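Local coordinates for protein nucleoporin nup120 (Schizosaccharomyces pombe, PDB 4GQ2) that serves as a structural constituent of the nuclear pore complex, whose nucleoporins can also dock transiently associated nuclear transport factors, at residues 767-770 against 771-774; 819-823 against 824-828; 859-862 against 863-867; 879-882 against 883-887; 939-942 against 943-947. All coordinates share one frame; numbering follows the deposited sequence.

Contact 1: residues 767-770 against 771-774; sequences VNTA and LQFF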
loop_
_atom_site.group_PDB
_atom_site.type_symbol
_atom_site.label_atom_id
_atom_site.label_comp_id
_atom_site.label_asym_id
_atom_site.label_seq_id
_atom_site.Cartn_x
_atom_site.Cartn_y
_atom_site.Cartn_z
ATOM N N VAL A 767 1.142 -13.383 -1.680
ATOM C CA VAL A 767 0.993 -12.027 -2.190
ATOM C C VAL A 767 1.519 -10.973 -1.194
ATOM O O VAL A 767 1.572 -11.231 0.009
ATOM C CB VAL A 767 -0.496 -11.846 -2.570
ATOM C CG1 VAL A 767 -1.133 -10.635 -1.924
ATOM C CG2 VAL A 767 -0.692 -11.949 -4.085
ATOM N N ASN A 768 1.920 -9.801 -1.691
ATOM C CA ASN A 768 2.570 -8.785 -0.846
ATOM C C ASN A 768 1.679 -7.649 -0.352
ATOM O O ASN A 768 1.934 -7.071 0.706
ATOM C CB ASN A 768 3.803 -8.190 -1.545
ATOM C CG ASN A 768 5.060 -9.014 -1.335
ATOM O OD1 ASN A 768 5.090 -9.925 -0.519
ATOM N ND2 ASN A 768 6.112 -8.688 -2.076
ATOM N N THR A 769 0.651 -7.304 -1.118
ATOM C CA THR A 769 -0.232 -6.208 -0.721
ATOM C C THR A 769 -1.678 -6.651 -0.614
ATOM O O THR A 769 -2.085 -7.654 -1.215
ATOM C CB THR A 769 -0.153 -5.015 -1.689
ATOM O OG1 THR A 769 -0.856 -5.337 -2.894
ATOM C CG2 THR A 769 1.307 -4.671 -2.014
ATOM N N ALA A 770 -2.460 -5.880 0.139
ATOM C CA ALA A 770 -3.898 -6.102 0.238
ATOM C C ALA A 770 -4.614 -5.993 -1.119
ATOM O O ALA A 770 -5.610 -6.675 -1.351
ATOM C CB ALA A 770 -4.514 -5.144 1.247
ATOM N N LEU A 771 -4.117 -5.132 -2.005
ATOM C CA LEU A 771 -4.738 -4.968 -3.323
ATOM C C LEU A 771 -4.405 -6.132 -4.264
ATOM O O LEU A 771 -5.199 -6.472 -5.127
ATOM C CB LEU A 771 -4.372 -3.622 -3.952
ATOM C CG LEU A 771 -5.112 -3.235 -5.236
ATOM C CD1 LEU A 771 -6.617 -3.174 -5.016
ATOM C CD2 LEU A 771 -4.589 -1.909 -5.791
ATOM N N GLN A 772 -3.235 -6.739 -4.082
ATOM C CA GLN A 772 -2.874 -7.950 -4.826
ATOM C C GLN A 772 -3.726 -9.129 -4.351
ATOM O O GLN A 772 -4.142 -9.965 -5.150
ATOM C CB GLN A 772 -1.370 -8.265 -4.686
ATOM C CG GLN A 772 -0.449 -7.209 -5.289
ATOM C CD GLN A 772 1.009 -7.344 -4.879
ATOM O OE1 GLN A 772 1.350 -8.069 -3.942
ATOM N NE2 GLN A 772 1.884 -6.638 -5.588
ATOM N N PHE A 773 -3.984 -9.187 -3.047
ATOM C CA PHE A 773 -4.876 -10.183 -2.445
ATOM C C PHE A 773 -6.292 -10.044 -3.034
ATOM O O PHE A 773 -6.886 -11.030 -3.477
ATOM C CB PHE A 773 -4.880 -9.969 -0.932
ATOM C CG PHE A 773 -5.642 -11.000 -0.148
ATOM C CD1 PHE A 773 -7.012 -10.888 0.027
ATOM C CD2 PHE A 773 -4.970 -12.040 0.490
ATOM C CE1 PHE A 773 -7.711 -11.814 0.788
ATOM C CE2 PHE A 773 -5.664 -12.972 1.251
ATOM C CZ PHE A 773 -7.037 -12.858 1.405
ATOM N N PHE A 774 -6.823 -8.821 -3.046
ATOM C CA PHE A 774 -8.097 -8.540 -3.716
ATOM C C PHE A 774 -8.067 -8.998 -5.175
ATOM O O PHE A 774 -9.026 -9.594 -5.670
ATOM C CB PHE A 774 -8.399 -7.042 -3.661
ATOM C CG PHE A 774 -9.639 -6.635 -4.417
ATOM C CD1 PHE A 774 -10.910 -6.899 -3.901
ATOM C CD2 PHE A 774 -9.538 -5.974 -5.631
ATOM C CE1 PHE A 774 -12.047 -6.499 -4.578
ATOM C CE2 PHE A 774 -10.680 -5.580 -6.324
ATOM C CZ PHE A 774 -11.938 -5.845 -5.797
#
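Val767 lays its CG1 methyl against the start of helix 770-777, 3.6 Å from Gln772 CB and 3.9 Å from Phe773 CB. Asn768 turns its amide the other way, and its ND2 bonds to Gln15 O. Its backbone N stays in the contact and donates to Gln772 OE1 at 2.9 Å, nearly in line with the side-chain C=O. Thr769 is the N-cap. Its OG1 sits between the backbone N and the carbonyl carbon (chi1 75°), which aims it at the first turn, and it accepts from Gln772 N at 3.0 Å. In return Thr769 N donates to Gln772 OE1, also at 3.0 Å, from above the amide plane. These two reciprocal bonds make a capping box. Thr769 O accepts from Phe773 N. Ala770 opens the helix, and its carbonyl O takes Phe774 N at 3.0 Å. The Gln772 chain is extended beyond CG, which lets its amide reach back to the loop. Ala676 and Ala679 of helix 672-703 lie against this glutamine. The chemistry is one of matched needs in a buried place. A single amide oxygen serves two loop N-H groups, and the threonine hydroxyl serves an N-H of the first turn.

Contact 2: residues 819-823 against 824-828; sequences KLFLF and KQYNA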
loop_
_atom_site.group_PDB
_atom_site.type_symbol
_atom_site.label_atom_id
_atom_site.label_comp_id
_atom_site.label_asym_id
_atom_site.label_seq_id
_atom_site.Cartn_x
_atom_site.Cartn_y
_atom_site.Cartn_z
ATOM N N LYS A 819 -12.037 -12.226 4.105
ATOM C CA LYS A 819 -11.014 -13.102 3.526
ATOM C C LYS A 819 -9.633 -12.842 4.111
ATOM O O LYS A 819 -8.874 -13.781 4.387
ATOM C CB LYS A 819 -10.971 -12.972 2.008
ATOM C CG LYS A 819 -12.094 -13.695 1.283
ATOM C CD LYS A 819 -11.977 -15.205 1.444
ATOM C CE LYS A 819 -12.990 -15.941 0.583
ATOM N NZ LYS A 819 -14.376 -15.440 0.797
ATOM N N LEU A 820 -9.310 -11.567 4.304
ATOM C CA LEU A 820 -8.036 -11.191 4.918
ATOM C C LEU A 820 -7.949 -11.808 6.310
ATOM O O LEU A 820 -6.904 -12.332 6.705
ATOM C CB LEU A 820 -7.878 -9.664 4.985
ATOM C CG LEU A 820 -7.525 -8.925 3.683
ATOM C CD1 LEU A 820 -7.652 -7.413 3.849
ATOM C CD2 LEU A 820 -6.122 -9.288 3.222
ATOM N N PHE A 821 -9.071 -11.756 7.028
ATOM C CA PHE A 821 -9.157 -12.306 8.365
ATOM C C PHE A 821 -8.879 -13.799 8.339
ATOM O O PHE A 821 -7.999 -14.273 9.058
ATOM C CB PHE A 821 -10.516 -12.006 9.007
ATOM C CG PHE A 821 -10.584 -12.390 10.454
ATOM C CD1 PHE A 821 -10.100 -11.528 11.437
ATOM C CD2 PHE A 821 -11.105 -13.628 10.839
ATOM C CE1 PHE A 821 -10.149 -11.883 12.777
ATOM C CE2 PHE A 821 -11.153 -13.988 12.180
ATOM C CZ PHE A 821 -10.674 -13.113 13.150
ATOM N N LEU A 822 -9.605 -14.526 7.492
ATOM C CA LEU A 822 -9.372 -15.964 7.288
ATOM C C LEU A 822 -7.909 -16.299 7.012
ATOM O O LEU A 822 -7.448 -17.383 7.361
ATOM C CB LEU A 822 -10.242 -16.490 6.137
ATOM C CG LEU A 822 -11.597 -17.168 6.373
ATOM C CD1 LEU A 822 -12.070 -17.185 7.826
ATOM C CD2 LEU A 822 -12.644 -16.539 5.461
ATOM N N PHE A 823 -7.188 -15.375 6.378
ATOM C CA PHE A 823 -5.766 -15.579 6.080
ATOM C C PHE A 823 -4.872 -14.936 7.132
ATOM O O PHE A 823 -3.662 -14.800 6.937
ATOM C CB PHE A 823 -5.418 -15.111 4.662
ATOM C CG PHE A 823 -5.721 -16.138 3.605
ATOM C CD1 PHE A 823 -7.032 -16.371 3.195
ATOM C CD2 PHE A 823 -4.698 -16.888 3.031
ATOM C CE1 PHE A 823 -7.321 -17.332 2.232
ATOM C CE2 PHE A 823 -4.977 -17.853 2.072
ATOM C CZ PHE A 823 -6.291 -18.073 1.666
ATOM N N LYS A 824 -5.481 -14.566 8.257
ATOM C CA LYS A 824 -4.747 -14.156 9.462
ATOM C C LYS A 824 -3.973 -12.862 9.240
ATOM O O LYS A 824 -2.955 -12.611 9.888
ATOM C CB LYS A 824 -3.844 -15.295 9.967
ATOM C CG LYS A 824 -4.591 -16.609 10.152
ATOM C CD LYS A 824 -3.755 -17.674 10.843
ATOM C CE LYS A 824 -4.628 -18.858 11.242
ATOM N NZ LYS A 824 -3.932 -19.823 12.142
ATOM N N GLN A 825 -4.482 -12.043 8.321
ATOM C CA GLN A 825 -3.943 -10.717 8.066
ATOM C C GLN A 825 -4.599 -9.706 9.005
ATOM O O GLN A 825 -5.303 -8.772 8.572
ATOM C CB GLN A 825 -4.126 -10.326 6.591
ATOM C CG GLN A 825 -3.302 -11.167 5.624
ATOM C CD GLN A 825 -1.809 -11.018 5.858
ATOM O OE1 GLN A 825 -1.332 -9.941 6.216
ATOM N NE2 GLN A 825 -1.064 -12.098 5.658
ATOM N N TYR A 826 -4.340 -9.897 10.297
ATOM C CA TYR A 826 -5.025 -9.160 11.351
ATOM C C TYR A 826 -4.708 -7.674 11.347
ATOM O O TYR A 826 -5.599 -6.851 11.578
ATOM C CB TYR A 826 -4.735 -9.788 12.719
ATOM C CG TYR A 826 -5.169 -11.243 12.817
ATOM C CD1 TYR A 826 -6.443 -11.637 12.404
ATOM C CD2 TYR A 826 -4.317 -12.218 13.338
ATOM C CE1 TYR A 826 -6.849 -12.958 12.485
ATOM C CE2 TYR A 826 -4.718 -13.546 13.429
ATOM C CZ TYR A 826 -5.987 -13.906 13.003
ATOM O OH TYR A 826 -6.413 -15.211 13.084
ATOM N N ASN A 827 -3.452 -7.329 11.069
ATOM C CA ASN A 827 -3.051 -5.923 10.983
ATOM C C ASN A 827 -3.779 -5.197 9.835
ATOM O O ASN A 827 -4.374 -4.136 10.038
ATOM C CB ASN A 827 -1.530 -5.803 10.848
ATOM C CG ASN A 827 -1.057 -4.358 10.799
ATOM O OD1 ASN A 827 -1.059 -3.646 11.811
ATOM N ND2 ASN A 827 -0.641 -3.920 9.616
ATOM N N ALA A 828 -3.758 -5.795 8.644
ATOM C CA ALA A 828 -4.501 -5.267 7.495
ATOM C C ALA A 828 -5.945 -4.983 7.875
ATOM O O ALA A 828 -6.437 -3.869 7.674
ATOM C CB ALA A 828 -4.448 -6.249 6.332
#
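The Phe821 and Tyr826 rings meet as an offset edge-to-face pair, with centroids 5.2 Å apart and planes at 62°. Tyr826 brings its edge over one face of Phe821, and its CE1 lies 3.5 Å from Phe821 CE1. Phe821 has CG anti to the backbone N (chi1 -172°), which swings the ring across to the next helix. With an alanine here, the Tyr826 edge would probably lose its aromatic face and a gap would open beside Leu848 and Ile849 of helix 840-852. On the buried side Leu820 CD2 touches Gln825 CB at 4.1 Å, and Leu820 CD1 reaches Ala828 CB at 4.2 Å. The Gln825 amide is held from outside the contact: its OE1 accepts from Glu744 N. Two backbone bonds at the helix end lie behind these contacts. Gln825 N donates to Leu820 O at 2.9 Å, and Lys824 N donates to Phe821 O at 2.7 Å. Lys824 makes the turn with a positive phi of 66°. This is a Schellman motif, with Lys824 as C-prime residue, closing helix 812-822 just before helix 826-832 in the helical HEAT-repeat region.

Contact 3: residues 859-862 against 863-867; sequences AVRC and FKTTS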
loop_
_atom_site.group_PDB
_atom_site.type_symbol
_atom_site.label_atom_id
_atom_site.label_comp_id
_atom_site.label_asym_id
_atom_site.label_seq_id
_atom_site.Cartn_x
_atom_site.Cartn_y
_atom_site.Cartn_z
ATOM N N ALA A 859 -14.006 -5.340 21.339
ATOM C CA ALA A 859 -14.582 -6.570 20.809
ATOM C C ALA A 859 -15.931 -6.882 21.456
ATOM O O ALA A 859 -16.926 -7.134 20.757
ATOM C CB ALA A 859 -13.616 -7.733 21.014
ATOM N N VAL A 860 -15.951 -6.865 22.792
ATOM C CA VAL A 860 -17.141 -7.206 23.570
ATOM C C VAL A 860 -18.271 -6.226 23.296
ATOM O O VAL A 860 -19.434 -6.629 23.182
ATOM C CB VAL A 860 -16.839 -7.282 25.079
ATOM C CG1 VAL A 860 -18.125 -7.249 25.892
ATOM C CG2 VAL A 860 -16.047 -8.541 25.391
ATOM N N ARG A 861 -17.922 -4.949 23.167
ATOM C CA ARG A 861 -18.897 -3.908 22.845
ATOM C C ARG A 861 -19.572 -4.181 21.494
ATOM O O ARG A 861 -20.793 -4.037 21.361
ATOM C CB ARG A 861 -18.226 -2.530 22.861
ATOM C CG ARG A 861 -19.095 -1.385 22.362
ATOM C CD ARG A 861 -20.287 -1.156 23.277
ATOM N NE ARG A 861 -21.046 0.031 22.888
ATOM C CZ ARG A 861 -22.306 0.266 23.244
ATOM N NH1 ARG A 861 -22.965 -0.607 23.998
ATOM N NH2 ARG A 861 -22.911 1.381 22.845
ATOM N N CYS A 862 -18.771 -4.585 20.507
ATOM C CA CYS A 862 -19.272 -4.926 19.168
ATOM C C CYS A 862 -20.119 -6.203 19.204
ATOM O O CYS A 862 -21.177 -6.269 18.577
ATOM C CB CYS A 862 -18.106 -5.075 18.176
ATOM S SG CYS A 862 -17.289 -3.520 17.726
ATOM N N PHE A 863 -19.663 -7.200 19.962
ATOM C CA PHE A 863 -20.416 -8.437 20.171
ATOM C C PHE A 863 -21.835 -8.202 20.710
ATOM O O PHE A 863 -22.758 -8.924 20.353
ATOM C CB PHE A 863 -19.672 -9.370 21.135
ATOM C CG PHE A 863 -18.550 -10.154 20.506
ATOM C CD1 PHE A 863 -18.679 -10.706 19.232
ATOM C CD2 PHE A 863 -17.368 -10.373 21.208
ATOM C CE1 PHE A 863 -17.641 -11.436 18.662
ATOM C CE2 PHE A 863 -16.328 -11.103 20.648
ATOM C CZ PHE A 863 -16.464 -11.635 19.371
ATOM N N LYS A 864 -21.998 -7.202 21.572
ATOM C CA LYS A 864 -23.291 -6.932 22.212
ATOM C C LYS A 864 -24.180 -5.951 21.448
ATOM O O LYS A 864 -25.333 -5.750 21.822
ATOM C CB LYS A 864 -23.094 -6.399 23.628
ATOM C CG LYS A 864 -22.416 -7.355 24.594
ATOM C CD LYS A 864 -22.398 -6.762 26.001
ATOM C CE LYS A 864 -21.724 -7.700 26.990
ATOM N NZ LYS A 864 -21.737 -7.128 28.367
ATOM N N THR A 865 -23.655 -5.335 20.394
ATOM C CA THR A 865 -24.466 -4.428 19.581
ATOM C C THR A 865 -24.857 -5.090 18.265
ATOM O O THR A 865 -25.354 -4.433 17.355
ATOM C CB THR A 865 -23.756 -3.084 19.314
ATOM O OG1 THR A 865 -22.514 -3.330 18.651
ATOM C CG2 THR A 865 -23.482 -2.337 20.624
ATOM N N THR A 866 -24.620 -6.395 18.169
ATOM C CA THR A 866 -25.006 -7.171 16.991
ATOM C C THR A 866 -25.473 -8.568 17.377
ATOM O O THR A 866 -25.359 -8.976 18.533
ATOM C CB THR A 866 -23.863 -7.285 15.957
ATOM O OG1 THR A 866 -24.374 -7.855 14.746
ATOM C CG2 THR A 866 -22.732 -8.172 16.467
ATOM N N SER A 867 -25.991 -9.293 16.390
ATOM C CA SER A 867 -26.447 -10.661 16.566
ATOM C C SER A 867 -26.309 -11.404 15.246
ATOM O O SER A 867 -26.491 -10.820 14.182
ATOM C CB SER A 867 -27.910 -10.673 17.013
ATOM O OG SER A 867 -28.362 -11.997 17.221
#
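Arg861 and Thr865 cross at about a right angle. The methyl CG2 of Thr865 stands over one face of the Arg861 guanidinium, toward its rim, 3.8 Å from Arg861 NH1. With chi1 at 172° the Arg861 chain leaves opposite its own N, then bends at chi2, which brings the flat group over the threonine. Val860 and Lys864 lie side by side and point the same way. The extended lysine passes its CE 3.8 Å from Val860 CG1. Phe863 is set differently, with its ring lying obliquely by the preceding turn. Its CD2 is 3.3 Å from Ala859 O, and its CE2 is 4.3 Å from Ala859 CB. The ring packs on Ala847, Leu903, Leu907 and Phe919 from three other helices. A serine in its place would probably leave a gap between these helices and take the apolar cover from Ala859. Phe863 N donates to Ala859 O at 2.9 Å, and Lys864 N donates to Val860 O at 3.1 Å. Thr865 N then turns back to Cys862 O at 3.2 Å, while Thr866 CG2 rests on that same oxygen. This shortening from four-residue to three-residue steps is that of a helix C-terminus, here helix 856-864 of the HEAT-repeat region.

Contact 4: residues 879-882 against 883-887; sequences VLRE and FQEIA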
loop_
_atom_site.group_PDB
_atom_site.type_symbol
_atom_site.label_atom_id
_atom_site.label_comp_id
_atom_site.label_asym_id
_atom_site.label_seq_id
_atom_site.Cartn_x
_atom_site.Cartn_y
_atom_site.Cartn_z
ATOM N N VAL A 879 -16.264 -17.345 8.373
ATOM C CA VAL A 879 -16.168 -16.923 9.785
ATOM C C VAL A 879 -17.413 -17.332 10.575
ATOM O O VAL A 879 -17.385 -17.366 11.794
ATOM C CB VAL A 879 -15.925 -15.399 9.985
ATOM C CG1 VAL A 879 -14.492 -15.025 9.658
ATOM C CG2 VAL A 879 -16.915 -14.555 9.187
ATOM N N LEU A 880 -18.499 -17.642 9.866
ATOM C CA LEU A 880 -19.767 -18.017 10.494
ATOM C C LEU A 880 -19.853 -19.504 10.849
ATOM O O LEU A 880 -20.811 -19.926 11.495
ATOM C CB LEU A 880 -20.952 -17.619 9.607
ATOM C CG LEU A 880 -21.143 -16.142 9.242
ATOM C CD1 LEU A 880 -22.478 -15.930 8.545
ATOM C CD2 LEU A 880 -21.052 -15.252 10.469
ATOM N N ARG A 881 -18.853 -20.289 10.444
ATOM C CA ARG A 881 -18.898 -21.745 10.639
ATOM C C ARG A 881 -19.095 -22.178 12.097
ATOM O O ARG A 881 -19.966 -23.002 12.374
ATOM C CB ARG A 881 -17.703 -22.470 9.983
ATOM C CG ARG A 881 -16.332 -22.160 10.572
ATOM C CD ARG A 881 -15.288 -23.177 10.134
ATOM N NE ARG A 881 -15.314 -24.383 10.962
ATOM C CZ ARG A 881 -14.645 -24.531 12.104
ATOM N NH1 ARG A 881 -13.882 -23.547 12.573
ATOM N NH2 ARG A 881 -14.735 -25.665 12.784
ATOM N N GLU A 882 -18.317 -21.610 13.017
ATOM C CA GLU A 882 -18.409 -21.988 14.432
ATOM C C GLU A 882 -19.796 -21.711 15.019
ATOM O O GLU A 882 -20.331 -22.524 15.768
ATOM C CB GLU A 882 -17.321 -21.310 15.268
ATOM C CG GLU A 882 -15.925 -21.874 15.033
ATOM C CD GLU A 882 -14.840 -21.169 15.837
ATOM O OE1 GLU A 882 -15.010 -19.987 16.209
ATOM O OE2 GLU A 882 -13.799 -21.802 16.097
ATOM N N PHE A 883 -20.371 -20.566 14.666
ATOM C CA PHE A 883 -21.715 -20.240 15.092
ATOM C C PHE A 883 -22.732 -21.182 14.467
ATOM O O PHE A 883 -23.649 -21.650 15.145
ATOM C CB PHE A 883 -22.092 -18.805 14.731
ATOM C CG PHE A 883 -23.554 -18.515 14.923
ATOM C CD1 PHE A 883 -24.122 -18.557 16.198
ATOM C CD2 PHE A 883 -24.370 -18.233 13.835
ATOM C CE1 PHE A 883 -25.476 -18.320 16.374
ATOM C CE2 PHE A 883 -25.719 -17.985 14.011
ATOM C CZ PHE A 883 -26.274 -18.029 15.280
ATOM N N GLN A 884 -22.573 -21.437 13.171
ATOM C CA GLN A 884 -23.526 -22.248 12.416
ATOM C C GLN A 884 -23.499 -23.728 12.790
ATOM O O GLN A 884 -24.508 -24.419 12.638
ATOM C CB GLN A 884 -23.314 -22.070 10.919
ATOM C CG GLN A 884 -23.868 -20.761 10.398
ATOM C CD GLN A 884 -23.455 -20.490 8.970
ATOM O OE1 GLN A 884 -22.492 -21.073 8.473
ATOM N NE2 GLN A 884 -24.182 -19.599 8.300
ATOM N N GLU A 885 -22.353 -24.207 13.271
ATOM C CA GLU A 885 -22.234 -25.579 13.766
ATOM C C GLU A 885 -23.095 -25.764 15.011
ATOM O O GLU A 885 -23.772 -26.788 15.166
ATOM C CB GLU A 885 -20.777 -25.921 14.075
ATOM C CG GLU A 885 -19.953 -26.291 12.853
ATOM C CD GLU A 885 -18.474 -26.465 13.156
ATOM O OE1 GLU A 885 -18.062 -26.284 14.324
ATOM O OE2 GLU A 885 -17.719 -26.779 12.213
ATOM N N ILE A 886 -23.058 -24.760 15.883
ATOM C CA ILE A 886 -23.881 -24.718 17.084
ATOM C C ILE A 886 -25.363 -24.579 16.718
ATOM O O ILE A 886 -26.209 -25.264 17.291
ATOM C CB ILE A 886 -23.413 -23.599 18.043
ATOM C CG1 ILE A 886 -22.063 -23.986 18.674
ATOM C CG2 ILE A 886 -24.455 -23.320 19.125
ATOM C CD1 ILE A 886 -21.333 -22.849 19.368
ATOM N N ALA A 887 -25.667 -23.716 15.748
ATOM C CA ALA A 887 -27.044 -23.507 15.308
ATOM C C ALA A 887 -27.663 -24.786 14.745
ATOM O O ALA A 887 -28.826 -25.095 15.029
ATOM C CB ALA A 887 -27.111 -22.394 14.281
HETATM O O HOH W 1 -18.979 -18.115 13.680
#
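Leu880 and Gln884 form the close-packed side. The methylene chain of Gln884 runs back over the preceding turn, with its CG 3.4 Å from Leu880 O and its CD 3.9 Å from Leu880 CB. The Gln884 amide is anchored by NE2, which bonds to Thr874 O and Tyr871 O. Phe883 is buried, with its ring on Cys898 and Tyr899 of helix 895-909. These residues lie in the early part of helix 881-889 in the HEAT-repeat region, where Gln884 N donates to Leu880 O at 2.9 Å and Glu885 N to Arg881 O at 2.8 Å. A water takes part as well, donating to Val879 O and accepting from Phe883 N at 3.0 Å. The exposed side is looser. Arg881 holds CG in the cleft between its N and C (chi1 65°) and bends at chi3, bringing the guanidinium back beside Glu885. There Arg881 NH2 gives Glu885 OE2 a weak bond of 3.2 Å within a salt bridge. The guanidinium and carboxylate planes are 82° apart, so the two groups do not pair flat. Arg881 NH1 is also 3.9 Å from Glu882 OE2, a long salt bridge, while Glu882 OE1 pairs with Lys906 NZ.

Contact 5: residues 939-942 against 943-947; sequences THET and LKTAC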
loop_
_atom_site.group_PDB
_atom_site.type_symbol
_atom_site.label_atom_id
_atom_site.label_comp_id
_atom_site.label_asym_id
_atom_site.label_seq_id
_atom_site.Cartn_x
_atom_site.Cartn_y
_atom_site.Cartn_z
ATOM N N THR A 939 -24.984 -25.057 30.549
ATOM C CA THR A 939 -24.567 -25.217 31.947
ATOM C C THR A 939 -23.185 -25.849 32.014
ATOM O O THR A 939 -22.403 -25.550 32.923
ATOM C CB THR A 939 -25.554 -26.053 32.789
ATOM O OG1 THR A 939 -25.533 -27.413 32.345
ATOM C CG2 THR A 939 -26.976 -25.498 32.697
ATOM N N HIS A 940 -22.895 -26.724 31.049
ATOM C CA HIS A 940 -21.542 -27.249 30.850
ATOM C C HIS A 940 -20.569 -26.118 30.652
ATOM O O HIS A 940 -19.560 -26.033 31.358
ATOM C CB HIS A 940 -21.503 -28.194 29.655
ATOM C CG HIS A 940 -21.977 -29.598 29.962
ATOM N ND1 HIS A 940 -21.674 -30.648 29.179
ATOM C CD2 HIS A 940 -22.738 -30.102 31.017
ATOM C CE1 HIS A 940 -22.225 -31.763 29.692
ATOM N NE2 HIS A 940 -22.872 -31.426 30.817
ATOM N N GLU A 941 -20.871 -25.226 29.707
ATOM C CA GLU A 941 -20.020 -24.062 29.460
ATOM C C GLU A 941 -19.915 -23.111 30.651
ATOM O O GLU A 941 -18.830 -22.597 30.929
ATOM C CB GLU A 941 -20.436 -23.307 28.191
ATOM C CG GLU A 941 -19.593 -23.665 26.972
ATOM C CD GLU A 941 -18.207 -23.032 26.987
ATOM O OE1 GLU A 941 -17.215 -23.768 26.796
ATOM O OE2 GLU A 941 -18.105 -21.801 27.178
ATOM N N THR A 942 -21.021 -22.885 31.359
ATOM C CA THR A 942 -20.973 -22.059 32.568
ATOM C C THR A 942 -19.920 -22.575 33.555
ATOM O O THR A 942 -19.086 -21.799 34.036
ATOM C CB THR A 942 -22.344 -21.954 33.267
ATOM O OG1 THR A 942 -23.308 -21.429 32.351
ATOM C CG2 THR A 942 -22.257 -21.026 34.475
ATOM N N LEU A 943 -19.962 -23.879 33.843
ATOM C CA LEU A 943 -19.000 -24.506 34.751
ATOM C C LEU A 943 -17.586 -24.219 34.275
ATOM O O LEU A 943 -16.788 -23.602 34.988
ATOM C CB LEU A 943 -19.221 -26.024 34.847
ATOM C CG LEU A 943 -20.452 -26.565 35.588
ATOM C CD1 LEU A 943 -20.526 -28.081 35.457
ATOM C CD2 LEU A 943 -20.462 -26.148 37.056
ATOM N N LYS A 944 -17.308 -24.654 33.051
ATOM C CA LYS A 944 -16.024 -24.459 32.389
ATOM C C LYS A 944 -15.519 -23.009 32.458
ATOM O O LYS A 944 -14.316 -22.775 32.603
ATOM C CB LYS A 944 -16.149 -24.921 30.935
ATOM C CG LYS A 944 -14.846 -25.113 30.184
ATOM C CD LYS A 944 -15.104 -25.861 28.880
ATOM C CE LYS A 944 -14.048 -25.560 27.830
ATOM N NZ LYS A 944 -12.682 -25.954 28.275
ATOM N N THR A 945 -16.437 -22.046 32.372
ATOM C CA THR A 945 -16.056 -20.633 32.314
ATOM C C THR A 945 -15.898 -19.986 33.694
ATOM O O THR A 945 -14.908 -19.287 33.938
ATOM C CB THR A 945 -17.010 -19.806 31.423
ATOM O OG1 THR A 945 -18.359 -19.968 31.872
ATOM C CG2 THR A 945 -16.900 -20.258 29.973
ATOM N N ALA A 946 -16.865 -20.227 34.581
ATOM C CA ALA A 946 -16.804 -19.761 35.973
ATOM C C ALA A 946 -15.530 -20.235 36.669
ATOM O O ALA A 946 -14.849 -19.449 37.340
ATOM C CB ALA A 946 -18.032 -20.220 36.748
ATOM N N CYS A 947 -15.216 -21.519 36.488
ATOM C CA CYS A 947 -14.030 -22.145 37.075
ATOM C C CYS A 947 -12.733 -21.477 36.613
ATOM O O CYS A 947 -11.795 -21.315 37.397
ATOM C CB CYS A 947 -14.012 -23.646 36.759
ATOM S SG CYS A 947 -12.488 -24.532 37.174
#
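Helix 932-949, the last helix of the chain, carries this contact in the HEAT-repeat region. Glu941 and Thr945 meet one turn apart, on the side that packs against helices 895-909 and 913-925. The two side chains cross at about a right angle. Thr945 CG2 comes to 3.4 Å from Glu941 OE2, and the same oxygen is hydrogen-bonded with Ser904 OG. With chi1 at 55° the Thr945 hydroxyl is tucked over its own backbone, which turns it back along the helix. There Thr945 OG1 lies 2.8 Å from Glu941 O and 2.9 Å from Thr942 O. Thr945 N donates to Glu941 O as well. The buried hydroxyl thus has carbonyl partners within its own helix. Lys944 crosses Glu941 at a slant. Its CD is 3.6 Å from Glu941 OE1, but its NZ stays 5.2 Å from that oxygen, too far for a salt bridge. The charges may still attract weakly. Thr942 points OG1 elsewhere, to Ser920 OG and Ile938 O. Two backbone bonds are nearly straight: Lys944 N to His940 O is 3.1 Å with an angle of 174° at the hydrogen, and Ala946 N to Thr942 O is 2.8 Å. The pattern is that of a turn within a helix in which a threonine hydroxyl folds back onto the carbonyls of the preceding turn.

Overall arrangement
The five contacts follow one another along the C-terminal helical part of the chain. Their centres lie from about 12 Å (contact 1) to about 54 Å (contact 5) from the centre of the chain. Contacts 1 and 2 touch directly: Phe773 CD1 lies 3.7 Å from Leu820 CD2, tying the start of helix 770-777 to the end of helix 812-822. Contact 2 also touches contact 4, where Leu822 CD1 meets Val879 CG1 at 3.7 Å. Contacts 3, 4 and 5 do not touch each other. Their centres are about 17 to 21 Å apart, and helix 895-909 packs against all three. Contacts 2 to 5 all belong to the HEAT-repeat region.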